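Local coordinates for iron-sulfur cluster assembly protein CyaY (Psychromonas ingrahamii, PDB 4HS5) that probably takes part in iron-sulfur cluster assembly, perhaps as a regulator, and belongs to the iron-binding frataxin family, at residues A[4-9]-A[56-61]; A[11-16]-A[84-89]; A[36-39]-A[45-48]. All coordinates share one frame; numbering follows the deposited sequence.

Contact 1. Residues A[4-9]-A[56-61]; sequences SEFIQL and HQVWLA
Phe6, near the start of helix 3-24, lays its ring against the backbone of His56 and Gln57, where the chain turns into strand 57-61. The main interaction is CH-pi: His56 CA stands 3.7 Å from the centroid of the Phe6 ring, over one face but displaced toward the rim. With Phe6 CG anti to the backbone N (chi1 167°), the ring is carried off the helix toward the strand, and Phe6 CE1 comes within 3.2 Å of His56 C, the carbonyl carbon. At the end of the ring the character changes, because Phe6 CZ meets Gln57 O edge-on, near the ring plane, at 3.3 Å.

The two aromatic rings make neither a stack nor a T. Their planes are inclined by 33°, and the imidazole reaches back past the phenyl ring to the root of the side chain, with His56 CD2 3.6 Å from Phe6 CB. The far nitrogen of the imidazole, His56 NE2, is hydrogen-bonded to Asp3 OD1, which would help to hold the ring's rotation beside the helix start. Replacing Phe6 by an alanine would remove the ring and probably open a gap against His56 CA and the Gln57 carbonyl, leaving the imidazole only CB to touch on this residue.

A polar link lies within the strand: Trp59 NE1 donates to Gln57 OE1 over 3.0 Å, while Gln57 NE2 is held by Asp70 and Asp79. His56 and Gln57 both face Gln52 in a G1 beta bulge, so Phe6 packs on the irregular start of the strand. Met1 and Gln53 also touch the phenyl ring, and beyond it Val58 and Leu60 run on between strands 46-52 and 66-72, their side chains meeting Phe85 of helix 85-97.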
ATOM      1  N   SER A   4      -5.775 -14.675 -11.350  1.00 14.23           N
ATOM      2  CA  SER A   4      -6.476 -15.148 -10.163  1.00 14.42           C
ATOM      3  C   SER A   4      -5.577 -15.096  -8.930  1.00 17.61           C
ATOM      4  O   SER A   4      -5.994 -14.635  -7.861  1.00 15.49           O
ATOM      5  CB  SER A   4      -6.971 -16.576 -10.379  1.00 22.93           C
ATOM      6  OG  SER A   4      -7.486 -17.114  -9.178  1.00 30.43           O
ATOM      7  N   GLU A   5      -4.343 -15.562  -9.096  1.00 12.85           N
ATOM      8  CA  GLU A   5      -3.335 -15.531  -8.035  1.00 11.67           C
ATOM      9  C   GLU A   5      -2.938 -14.101  -7.665  1.00 13.97           C
ATOM     10  O   GLU A   5      -2.751 -13.783  -6.492  1.00 10.74           O
ATOM     11  CB  GLU A   5      -2.108 -16.332  -8.466  1.00 12.10           C
ATOM     12  CG  GLU A   5      -2.412 -17.827  -8.600  1.00 19.62           C
ATOM     13  CD  GLU A   5      -1.402 -18.574  -9.451  1.00 25.01           C
ATOM     14  OE1 GLU A   5      -0.497 -17.934 -10.016  1.00 20.56           O
ATOM     15  OE2 GLU A   5      -1.523 -19.811  -9.557  1.00 27.05           O
ATOM     16  N   PHE A   6      -2.798 -13.244  -8.663  1.00 10.83           N
ATOM     17  CA  PHE A   6      -2.457 -11.862  -8.392  1.00 10.42           C
ATOM     18  C   PHE A   6      -3.560 -11.247  -7.545  1.00 11.27           C
ATOM     19  O   PHE A   6      -3.289 -10.492  -6.606  1.00  9.55           O
ATOM     20  CB  PHE A   6      -2.268 -11.089  -9.686  1.00  8.39           C
ATOM     21  CG  PHE A   6      -2.227  -9.599  -9.490  1.00  9.59           C
ATOM     22  CD1 PHE A   6      -1.132  -8.991  -8.894  1.00  9.27           C
ATOM     23  CD2 PHE A   6      -3.283  -8.804  -9.908  1.00 14.25           C
ATOM     24  CE1 PHE A   6      -1.091  -7.616  -8.711  1.00  9.89           C
ATOM     25  CE2 PHE A   6      -3.246  -7.432  -9.729  1.00 16.60           C
ATOM     26  CZ  PHE A   6      -2.147  -6.837  -9.126  1.00 12.76           C
ATOM     27  N   ILE A   7      -4.804 -11.587  -7.857  1.00 11.64           N
ATOM     28  CA  ILE A   7      -5.946 -11.059  -7.122  1.00 16.31           C
ATOM     29  C   ILE A   7      -5.926 -11.523  -5.670  1.00 13.71           C
ATOM     30  O   ILE A   7      -6.180 -10.724  -4.757  1.00 12.85           O
ATOM     31  CB  ILE A   7      -7.281 -11.451  -7.794  1.00 19.60           C
ATOM     32  CG1 ILE A   7      -7.416 -10.753  -9.151  1.00 22.07           C
ATOM     33  CG2 ILE A   7      -8.456 -11.142  -6.886  1.00 19.50           C
ATOM     34  CD1 ILE A   7      -6.919  -9.322  -9.168  1.00 29.64           C
ATOM     35  N   GLN A   8      -5.606 -12.794  -5.450  1.00 12.51           N
ATOM     36  CA  GLN A   8      -5.485 -13.325  -4.094  1.00 14.04           C
ATOM     37  C   GLN A   8      -4.427 -12.574  -3.289  1.00 10.50           C
ATOM     38  O   GLN A   8      -4.690 -12.166  -2.159  1.00 10.47           O
ATOM     39  CB  GLN A   8      -5.166 -14.823  -4.106  1.00 13.24           C
ATOM     40  CG  GLN A   8      -6.325 -15.709  -4.531  1.00 16.31           C
ATOM     41  CD  GLN A   8      -5.924 -17.159  -4.621  1.00 23.54           C
ATOM     42  OE1 GLN A   8      -4.794 -17.480  -4.996  1.00 17.52           O
ATOM     43  NE2 GLN A   8      -6.848 -18.053  -4.280  1.00 21.10           N
ATOM     44  N   LEU A   9      -3.244 -12.394  -3.875  1.00  8.73           N
ATOM     45  CA  LEU A   9      -2.157 -11.700  -3.196  1.00  6.31           C
ATOM     46  C   LEU A   9      -2.465 -10.223  -2.972  1.00  8.07           C
ATOM     47  O   LEU A   9      -2.174  -9.683  -1.904  1.00  7.50           O
ATOM     48  CB  LEU A   9      -0.863 -11.860  -3.991  1.00  9.13           C
ATOM     49  CG  LEU A   9      -0.336 -13.289  -3.947  1.00 10.49           C
ATOM     50  CD1 LEU A   9       0.727 -13.470  -5.008  1.00 11.54           C
ATOM     51  CD2 LEU A   9       0.237 -13.594  -2.569  1.00 11.91           C
ATOM     52  N   HIS A  56       0.320  -7.482 -13.139  1.00 14.65           N
ATOM     53  CA  HIS A  56       0.499  -8.085 -11.826  1.00 12.90           C
ATOM     54  C   HIS A  56       1.305  -7.213 -10.869  1.00 12.56           C
ATOM     55  O   HIS A  56       2.112  -7.715 -10.095  1.00 10.31           O
ATOM     56  CB  HIS A  56       1.118  -9.476 -11.955  1.00 13.00           C
ATOM     57  CG  HIS A  56       0.290 -10.418 -12.770  1.00 11.66           C
ATOM     58  ND1 HIS A  56       0.832 -11.488 -13.443  1.00 15.68           N
ATOM     59  CD2 HIS A  56      -1.040 -10.459 -13.002  1.00 12.77           C
ATOM     60  CE1 HIS A  56      -0.132 -12.145 -14.066  1.00 15.21           C
ATOM     61  NE2 HIS A  56      -1.277 -11.541 -13.816  1.00 13.36           N
ATOM     62  N   GLN A  57       1.063  -5.904 -10.914  1.00 11.52           N
ATOM     63  CA  GLN A  57       1.711  -4.976 -10.004  1.00 11.00           C
ATOM     64  C   GLN A  57       0.725  -4.274  -9.098  1.00 10.44           C
ATOM     65  O   GLN A  57      -0.435  -4.086  -9.448  1.00  8.66           O
ATOM     66  CB  GLN A  57       2.506  -3.914 -10.765  1.00  8.55           C
ATOM     67  CG  GLN A  57       3.746  -4.442 -11.459  1.00 13.10           C
ATOM     68  CD  GLN A  57       4.578  -3.336 -12.063  1.00 14.40           C
ATOM     69  OE1 GLN A  57       4.046  -2.319 -12.524  1.00 16.97           O
ATOM     70  NE2 GLN A  57       5.892  -3.517 -12.053  1.00 17.42           N
ATOM     71  N   VAL A  58       1.204  -3.889  -7.921  1.00  7.41           N
ATOM     72  CA  VAL A  58       0.468  -2.959  -7.072  1.00  6.07           C
ATOM     73  C   VAL A  58       1.206  -1.631  -7.193  1.00  6.34           C
ATOM     74  O   VAL A  58       2.441  -1.600  -7.282  1.00  7.16           O
ATOM     75  CB  VAL A  58       0.428  -3.446  -5.608  1.00  7.58           C
ATOM     76  CG1 VAL A  58      -0.012  -2.342  -4.667  1.00 11.92           C
ATOM     77  CG2 VAL A  58      -0.498  -4.681  -5.464  1.00  9.88           C
ATOM     78  N   TRP A  59       0.455  -0.530  -7.249  1.00  7.39           N
ATOM     79  CA  TRP A  59       1.042   0.806  -7.343  1.00  7.77           C
ATOM     80  C   TRP A  59       0.730   1.629  -6.100  1.00  8.42           C
ATOM     81  O   TRP A  59      -0.291   1.417  -5.438  1.00 10.24           O
ATOM     82  CB  TRP A  59       0.553   1.548  -8.589  1.00 10.15           C
ATOM     83  CG  TRP A  59       1.020   0.963  -9.895  1.00 12.61           C
ATOM     84  CD1 TRP A  59       1.685  -0.215 -10.084  1.00 12.41           C
ATOM     85  CD2 TRP A  59       0.851   1.536 -11.199  1.00 20.69           C
ATOM     86  NE1 TRP A  59       1.943  -0.412 -11.420  1.00 19.01           N
ATOM     87  CE2 TRP A  59       1.438   0.648 -12.127  1.00 25.61           C
ATOM     88  CE3 TRP A  59       0.261   2.712 -11.672  1.00 23.42           C
ATOM     89  CZ2 TRP A  59       1.451   0.901 -13.501  1.00 26.35           C
ATOM     90  CZ3 TRP A  59       0.273   2.959 -13.037  1.00 29.88           C
ATOM     91  CH2 TRP A  59       0.864   2.057 -13.934  1.00 26.85           C
ATOM     92  N   LEU A  60       1.642   2.540  -5.764  1.00  6.88           N
ATOM     93  CA  LEU A  60       1.437   3.488  -4.670  1.00  6.18           C
ATOM     94  C   LEU A  60       1.827   4.879  -5.127  1.00  7.12           C
ATOM     95  O   LEU A  60       2.931   5.081  -5.629  1.00  8.90           O
ATOM     96  CB  LEU A  60       2.302   3.112  -3.469  1.00  7.95           C
ATOM     97  CG  LEU A  60       2.413   4.179  -2.373  1.00 11.97           C
ATOM     98  CD1 LEU A  60       1.090   4.355  -1.672  1.00  8.15           C
ATOM     99  CD2 LEU A  60       3.497   3.807  -1.371  1.00 11.78           C
ATOM    100  N   ALA A  61       0.912   5.826  -4.948  1.00  5.72           N
ATOM    101  CA  ALA A  61       1.174   7.232  -5.191  1.00  7.68           C
ATOM    102  C   ALA A  61       1.341   7.929  -3.853  1.00  6.26           C
ATOM    103  O   ALA A  61       0.431   7.928  -3.029  1.00  6.92           O
ATOM    104  CB  ALA A  61       0.032   7.839  -5.952  1.00 10.00           C
TER

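Contact 2. Residues A[11-16]-A[84-89]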
ATOM      1  N   ASP A  11      -5.460  -8.881  -2.722  1.00  8.72           N
ATOM      2  CA  ASP A  11      -6.483  -8.857  -1.679  1.00 10.83           C
ATOM      3  C   ASP A  11      -5.866  -9.010  -0.299  1.00  7.51           C
ATOM      4  O   ASP A  11      -6.247  -8.303   0.637  1.00  7.30           O
ATOM      5  CB  ASP A  11      -7.534  -9.954  -1.884  1.00  9.70           C
ATOM      6  CG  ASP A  11      -8.522  -9.630  -2.985  1.00 15.16           C
ATOM      7  OD1 ASP A  11      -8.512  -8.493  -3.489  1.00 18.33           O
ATOM      8  OD2 ASP A  11      -9.322 -10.526  -3.333  1.00 23.37           O
ATOM      9  N   GLN A  12      -4.935  -9.948  -0.162  1.00  8.97           N
ATOM     10  CA  GLN A  12      -4.230 -10.125   1.098  1.00  8.97           C
ATOM     11  C   GLN A  12      -3.516  -8.836   1.489  1.00  8.22           C
ATOM     12  O   GLN A  12      -3.547  -8.429   2.646  1.00  7.82           O
ATOM     13  CB  GLN A  12      -3.251 -11.300   1.014  1.00  7.19           C
ATOM     14  CG  GLN A  12      -3.958 -12.663   1.040  1.00  9.02           C
ATOM     15  CD  GLN A  12      -3.003 -13.826   0.973  1.00 10.05           C
ATOM     16  OE1 GLN A  12      -1.818 -13.661   0.681  1.00 12.22           O
ATOM     17  NE2 GLN A  12      -3.519 -15.028   1.227  1.00  7.75           N
ATOM     18  N   LEU A  13      -2.881  -8.187   0.521  1.00  6.15           N
ATOM     19  CA  LEU A  13      -2.216  -6.919   0.790  1.00  7.99           C
ATOM     20  C   LEU A  13      -3.182  -5.843   1.258  1.00  6.94           C
ATOM     21  O   LEU A  13      -2.927  -5.164   2.254  1.00  5.15           O
ATOM     22  CB  LEU A  13      -1.477  -6.438  -0.452  1.00  5.53           C
ATOM     23  CG  LEU A  13      -0.732  -5.107  -0.324  1.00  6.57           C
ATOM     24  CD1 LEU A  13       0.319  -5.141   0.769  1.00  8.41           C
ATOM     25  CD2 LEU A  13      -0.118  -4.733  -1.688  1.00  7.89           C
ATOM     26  N   TYR A  14      -4.288  -5.678   0.544  1.00  5.89           N
ATOM     27  CA  TYR A  14      -5.236  -4.633   0.887  1.00  4.92           C
ATOM     28  C   TYR A  14      -5.815  -4.885   2.266  1.00  4.49           C
ATOM     29  O   TYR A  14      -5.893  -3.976   3.082  1.00  6.29           O
ATOM     30  CB  TYR A  14      -6.371  -4.558  -0.133  1.00  6.35           C
ATOM     31  CG  TYR A  14      -6.062  -3.764  -1.372  1.00  6.31           C
ATOM     32  CD1 TYR A  14      -4.760  -3.588  -1.809  1.00  7.74           C
ATOM     33  CD2 TYR A  14      -7.089  -3.168  -2.100  1.00  6.17           C
ATOM     34  CE1 TYR A  14      -4.485  -2.855  -2.953  1.00  7.90           C
ATOM     35  CE2 TYR A  14      -6.822  -2.433  -3.240  1.00  7.07           C
ATOM     36  CZ  TYR A  14      -5.523  -2.270  -3.651  1.00  7.80           C
ATOM     37  OH  TYR A  14      -5.246  -1.532  -4.780  1.00 10.65           O
ATOM     38  N   GLN A  15      -6.193  -6.121   2.549  1.00  5.54           N
ATOM     39  CA  GLN A  15      -6.721  -6.413   3.878  1.00  7.62           C
ATOM     40  C   GLN A  15      -5.668  -6.259   4.978  1.00  7.66           C
ATOM     41  O   GLN A  15      -6.006  -5.837   6.085  1.00  6.56           O
ATOM     42  CB  GLN A  15      -7.361  -7.800   3.931  1.00 11.50           C
ATOM     43  CG  GLN A  15      -8.613  -7.908   3.090  1.00 12.39           C
ATOM     44  CD  GLN A  15      -9.501  -9.055   3.515  1.00 15.33           C
ATOM     45  OE1 GLN A  15      -9.029 -10.167   3.750  1.00 17.20           O
ATOM     46  NE2 GLN A  15     -10.798  -8.791   3.613  1.00 13.10           N
ATOM     47  N   LYS A  16      -4.409  -6.591   4.686  1.00  5.26           N
ATOM     48  CA  LYS A  16      -3.307  -6.385   5.640  1.00  6.11           C
ATOM     49  C   LYS A  16      -3.162  -4.896   5.946  1.00  7.38           C
ATOM     50  O   LYS A  16      -2.996  -4.493   7.096  1.00  8.05           O
ATOM     51  CB  LYS A  16      -1.998  -6.940   5.074  1.00  7.54           C
ATOM     52  CG  LYS A  16      -0.793  -6.867   6.008  1.00 12.98           C
ATOM     53  CD  LYS A  16       0.386  -7.595   5.362  1.00 21.68           C
ATOM     54  CE  LYS A  16       1.553  -7.779   6.324  1.00 33.93           C
ATOM     55  NZ  LYS A  16       1.470  -9.039   7.117  1.00 32.91           N
ATOM     56  N   GLU A  84      10.842  -2.259  -0.186  1.00  8.93           N
ATOM     57  CA  GLU A  84       9.720  -3.127   0.075  1.00  7.04           C
ATOM     58  C   GLU A  84       8.490  -2.276   0.421  1.00  7.23           C
ATOM     59  O   GLU A  84       8.591  -1.270   1.124  1.00  8.23           O
ATOM     60  CB  GLU A  84      10.092  -4.109   1.189  1.00 10.24           C
ATOM     61  CG  GLU A  84       9.051  -5.159   1.469  1.00 12.72           C
ATOM     62  CD  GLU A  84       8.047  -4.696   2.470  1.00 13.27           C
ATOM     63  OE1 GLU A  84       8.396  -3.844   3.310  1.00 12.07           O
ATOM     64  OE2 GLU A  84       6.906  -5.180   2.422  1.00 14.30           O
ATOM     65  N   PHE A  85       7.345  -2.683  -0.108  1.00  6.41           N
ATOM     66  CA  PHE A  85       6.118  -1.898  -0.043  1.00  6.42           C
ATOM     67  C   PHE A  85       5.687  -1.504   1.367  1.00  6.95           C
ATOM     68  O   PHE A  85       5.385  -0.337   1.626  1.00  6.12           O
ATOM     69  CB  PHE A  85       4.990  -2.689  -0.719  1.00  7.30           C
ATOM     70  CG  PHE A  85       3.665  -1.980  -0.733  1.00  5.81           C
ATOM     71  CD1 PHE A  85       3.298  -1.193  -1.810  1.00 11.03           C
ATOM     72  CD2 PHE A  85       2.773  -2.130   0.316  1.00  8.72           C
ATOM     73  CE1 PHE A  85       2.063  -0.543  -1.828  1.00 10.73           C
ATOM     74  CE2 PHE A  85       1.551  -1.476   0.310  1.00 11.65           C
ATOM     75  CZ  PHE A  85       1.199  -0.679  -0.761  1.00  8.04           C
ATOM     76  N   LEU A  86       5.596  -2.475   2.265  1.00  7.93           N
ATOM     77  CA  LEU A  86       5.019  -2.190   3.573  1.00  7.79           C
ATOM     78  C   LEU A  86       5.924  -1.306   4.424  1.00  5.98           C
ATOM     79  O   LEU A  86       5.444  -0.422   5.145  1.00  6.89           O
ATOM     80  CB  LEU A  86       4.661  -3.486   4.296  1.00 10.67           C
ATOM     81  CG  LEU A  86       3.541  -4.261   3.602  1.00 13.02           C
ATOM     82  CD1 LEU A  86       3.372  -5.587   4.299  1.00 14.27           C
ATOM     83  CD2 LEU A  86       2.245  -3.449   3.631  1.00 12.16           C
ATOM     84  N   THR A  87       7.231  -1.534   4.303  1.00 11.43           N
ATOM     85  CA  THR A  87       8.251  -0.689   4.918  1.00 10.55           C
ATOM     86  C   THR A  87       8.124   0.737   4.382  1.00  7.93           C
ATOM     87  O   THR A  87       8.114   1.715   5.135  1.00  9.43           O
ATOM     88  CB  THR A  87       9.664  -1.236   4.610  1.00 10.54           C
ATOM     89  OG1 THR A  87       9.784  -2.556   5.158  1.00 22.25           O
ATOM     90  CG2 THR A  87      10.725  -0.349   5.227  1.00 15.83           C
ATOM     91  N   PHE A  88       7.991   0.842   3.067  1.00 10.40           N
ATOM     92  CA  PHE A  88       7.907   2.145   2.437  1.00  7.98           C
ATOM     93  C   PHE A  88       6.603   2.859   2.802  1.00  7.69           C
ATOM     94  O   PHE A  88       6.574   4.077   2.990  1.00 10.15           O
ATOM     95  CB  PHE A  88       8.035   1.982   0.922  1.00  8.39           C
ATOM     96  CG  PHE A  88       8.127   3.287   0.188  1.00  9.66           C
ATOM     97  CD1 PHE A  88       9.331   3.963   0.091  1.00 14.34           C
ATOM     98  CD2 PHE A  88       7.003   3.833  -0.400  1.00 10.95           C
ATOM     99  CE1 PHE A  88       9.410   5.167  -0.588  1.00 19.80           C
ATOM    100  CE2 PHE A  88       7.069   5.035  -1.079  1.00 14.31           C
ATOM    101  CZ  PHE A  88       8.282   5.697  -1.175  1.00 13.74           C
ATOM    102  N   LEU A  89       5.516   2.097   2.903  1.00  6.08           N
ATOM    103  CA  LEU A  89       4.214   2.650   3.227  1.00  7.63           C
ATOM    104  C   LEU A  89       4.214   3.236   4.631  1.00  6.33           C
ATOM    105  O   LEU A  89       3.721   4.345   4.844  1.00  8.70           O
ATOM    106  CB  LEU A  89       3.131   1.566   3.088  1.00  5.94           C
ATOM    107  CG  LEU A  89       1.711   2.058   3.316  1.00  9.28           C
ATOM    108  CD1 LEU A  89       1.404   3.152   2.317  1.00 11.84           C
ATOM    109  CD2 LEU A  89       0.721   0.913   3.168  1.00  8.76           C
TER
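Leu13 and Lys16 of helix 3-24 meet Phe85 and Leu86 at the start of helix 85-97, joining the two helices that pack on one side of the antiparallel sheet in the alpha-beta sandwich of the frataxin fold. The axes of the short segments run in nearly the same direction, 28° apart, but their closest approach is 12.5 Å, so the gap is bridged by side chains alone.

Glu84 prepares the second helix as its N-cap. Its carboxylate takes two N-H groups of the first turn: Glu84 OE2 receives Leu86 N from above the carboxylate plane, and Glu84 OE1 receives Thr87 N at 2.8 Å, on the syn side but tilted out of that plane. Glu84 OE1 also accepts from Thr87 OG1, and these bonds would help hold the carboxylate against rotation.

Next comes Phe85, whose CG is anti to the backbone N (chi1 -179°); this directs the ring toward helix 3-24. Leu13 presents a methyl to it, CD2 lying over one face toward the rim, while Leu13 CD1 touches Phe85 CE2 at 3.9 Å. Tyr69 meets the Phe85 ring edge-to-face, and Val58 of the sheet touches both Leu13 and Phe85.

Leu86 divides its two methyls between partners. Leu86 CD2 packs on Leu13 CD1 at 3.8 Å, the two side chains pointing in opposite senses as they pass, and Phe103 and Thr104 of the C-terminal tail add to its surroundings. The other methyl turns to Lys16, whose chain is extended as far as CE and then bends at chi4 (89°). There the aliphatic part of the lysine crosses the leucine, and Lys16 CE presses on Leu86 CD1 at a tight 3.5 Å.

Contact 3. Residues A[36-39]-A[45-48]; sequences LLTL and TKLI
At Ile48, chi1 of -55° places CG1 opposite the carbonyl carbon and leaves the CG2 methyl opposite the amide nitrogen, from where it reaches Leu36. At Leu36 it is CG that stands anti to the carbonyl carbon, and the two side chains run side by side in the same direction, with Leu36 CD2 4.0 Å from Ile48 CG2. Thr38 also directs its methyl across: Thr38 CG2 rests 4.1 Å from Lys46 CD, where the extended lysine chain crosses the threonine obliquely before leading its amino group away.

Beneath these contacts, two backbone bonds tie the strands together. Leu39 and Leu47 form a hydrogen-bonded antiparallel pair: Leu39 N donates to Leu47 O at 2.9 Å in a nearly straight bond (173°), and Leu47 N returns one to Leu39 O at 2.9 Å. Thr38 and Ile48 form the adjoining non-hydrogen-bonded pair. Each carbonyl of the bonded pair also receives a CA-H...O contact, Leu39 O from Lys46 CA at 3.1 Å and Leu47 O from Thr38 CA.

The two faces differ in burial. Thr38 and Ile48 lie on the more exposed one, turned away from the helices, whereas Leu39 and Leu47 are buried on the other, their CB atoms 4.3 Å apart. Ile21 of helix 3-24 touches Leu39; Leu89 and Ile93 of helix 85-97 touch Leu47, so the pair is shared between both helices. Strands 36-41 and 46-52, consecutive and antiparallel, form a beta hairpin; flanked by 28-33 and 57-61, it is part of the antiparallel meander sheet of the frataxin fold.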
ATOM      1  N   LEU A  36      -8.913   0.744  -6.492  1.00 12.69           N
ATOM      2  CA  LEU A  36      -8.239   1.814  -5.758  1.00  8.85           C
ATOM      3  C   LEU A  36      -8.434   1.674  -4.253  1.00 13.33           C
ATOM      4  O   LEU A  36      -9.548   1.448  -3.779  1.00 17.79           O
ATOM      5  CB  LEU A  36      -8.776   3.180  -6.194  1.00 10.32           C
ATOM      6  CG  LEU A  36      -8.466   3.695  -7.598  1.00 17.38           C
ATOM      7  CD1 LEU A  36      -9.174   5.027  -7.858  1.00 17.82           C
ATOM      8  CD2 LEU A  36      -6.973   3.841  -7.807  1.00 21.91           C
ATOM      9  N   LEU A  37      -7.348   1.802  -3.500  1.00  8.08           N
ATOM     10  CA  LEU A  37      -7.438   1.920  -2.056  1.00  8.31           C
ATOM     11  C   LEU A  37      -6.832   3.258  -1.681  1.00  7.70           C
ATOM     12  O   LEU A  37      -5.637   3.478  -1.876  1.00  7.60           O
ATOM     13  CB  LEU A  37      -6.698   0.764  -1.371  1.00  7.50           C
ATOM     14  CG  LEU A  37      -6.568   0.799   0.158  1.00  8.05           C
ATOM     15  CD1 LEU A  37      -7.948   0.735   0.810  1.00 11.32           C
ATOM     16  CD2 LEU A  37      -5.684  -0.322   0.671  1.00 11.49           C
ATOM     17  N   THR A  38      -7.661   4.164  -1.169  1.00  6.67           N
ATOM     18  CA  THR A  38      -7.208   5.496  -0.812  1.00  7.49           C
ATOM     19  C   THR A  38      -7.080   5.632   0.689  1.00  8.27           C
ATOM     20  O   THR A  38      -7.995   5.288   1.434  1.00 11.04           O
ATOM     21  CB  THR A  38      -8.172   6.553  -1.348  1.00  8.39           C
ATOM     22  OG1 THR A  38      -8.202   6.470  -2.779  1.00 11.32           O
ATOM     23  CG2 THR A  38      -7.726   7.951  -0.941  1.00 16.72           C
ATOM     24  N   LEU A  39      -5.923   6.118   1.130  1.00  7.27           N
ATOM     25  CA  LEU A  39      -5.710   6.386   2.543  1.00  6.26           C
ATOM     26  C   LEU A  39      -5.727   7.893   2.730  1.00  8.67           C
ATOM     27  O   LEU A  39      -5.048   8.612   1.998  1.00  9.49           O
ATOM     28  CB  LEU A  39      -4.359   5.829   2.979  1.00  7.30           C
ATOM     29  CG  LEU A  39      -4.084   4.360   2.659  1.00  6.65           C
ATOM     30  CD1 LEU A  39      -2.768   3.919   3.249  1.00 10.10           C
ATOM     31  CD2 LEU A  39      -5.220   3.497   3.177  1.00  9.78           C
ATOM     32  N   THR A  45      -4.076  15.170   3.422  1.00 14.34           N
ATOM     33  CA  THR A  45      -3.231  14.532   2.411  1.00 14.41           C
ATOM     34  C   THR A  45      -3.658  13.075   2.235  1.00 13.67           C
ATOM     35  O   THR A  45      -4.377  12.515   3.066  1.00 14.36           O
ATOM     36  CB  THR A  45      -1.718  14.620   2.726  1.00 12.39           C
ATOM     37  OG1 THR A  45      -1.404  13.880   3.912  1.00 16.91           O
ATOM     38  CG2 THR A  45      -1.299  16.080   2.910  1.00 18.48           C
ATOM     39  N   LYS A  46      -3.215  12.464   1.145  1.00 12.41           N
ATOM     40  CA  LYS A  46      -3.641  11.107   0.824  1.00 13.30           C
ATOM     41  C   LYS A  46      -2.503  10.254   0.290  1.00  8.72           C
ATOM     42  O   LYS A  46      -1.463  10.755  -0.127  1.00  9.65           O
ATOM     43  CB  LYS A  46      -4.745  11.139  -0.238  1.00 15.12           C
ATOM     44  CG  LYS A  46      -6.005  11.883   0.140  1.00 21.53           C
ATOM     45  CD  LYS A  46      -6.935  11.941  -1.058  1.00 30.44           C
ATOM     46  CE  LYS A  46      -8.211  12.706  -0.749  1.00 41.43           C
ATOM     47  NZ  LYS A  46      -9.158  12.673  -1.914  1.00 46.89           N
ATOM     48  N   LEU A  47      -2.716   8.940   0.310  1.00  7.92           N
ATOM     49  CA  LEU A  47      -1.887   8.001  -0.440  1.00  7.21           C
ATOM     50  C   LEU A  47      -2.854   7.194  -1.282  1.00  7.40           C
ATOM     51  O   LEU A  47      -3.924   6.827  -0.816  1.00  8.96           O
ATOM     52  CB  LEU A  47      -1.123   7.063   0.497  1.00  6.14           C
ATOM     53  CG  LEU A  47      -0.071   7.715   1.398  1.00 10.60           C
ATOM     54  CD1 LEU A  47       0.549   6.733   2.369  1.00 12.17           C
ATOM     55  CD2 LEU A  47       0.999   8.354   0.546  1.00 10.15           C
ATOM     56  N   ILE A  48      -2.491   6.920  -2.529  1.00  5.41           N
ATOM     57  CA  ILE A  48      -3.391   6.202  -3.411  1.00  8.43           C
ATOM     58  C   ILE A  48      -2.734   4.902  -3.819  1.00  5.71           C
ATOM     59  O   ILE A  48      -1.641   4.902  -4.375  1.00  5.42           O
ATOM     60  CB  ILE A  48      -3.712   6.997  -4.678  1.00  9.56           C
ATOM     61  CG1 ILE A  48      -4.264   8.373  -4.316  1.00 12.36           C
ATOM     62  CG2 ILE A  48      -4.731   6.232  -5.526  1.00 11.42           C
ATOM     63  CD1 ILE A  48      -4.270   9.338  -5.486  1.00 14.74           C
TER

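In the fold
The three contacts span a single frataxin-like domain. Contacts 1 and 2 share helix 3-24, have centres about 10 Å apart and alternate along the chain, so the N-terminal helix reaches first strand 57-61 and then helix 85-97. Contact 3 lies about 16 Å from contact 1 and 13 Å from contact 2, centre to centre, and is nested in the loop each of them closes. Strands 46-52 and 57-61 are sheet neighbours, and Ala61 N lies 2.8 Å from Ile48 O, a probable hydrogen bond. Val58 packs on Leu13, and Leu47 on Leu89, so all three contacts border the apolar layer between the sheet and the two helices.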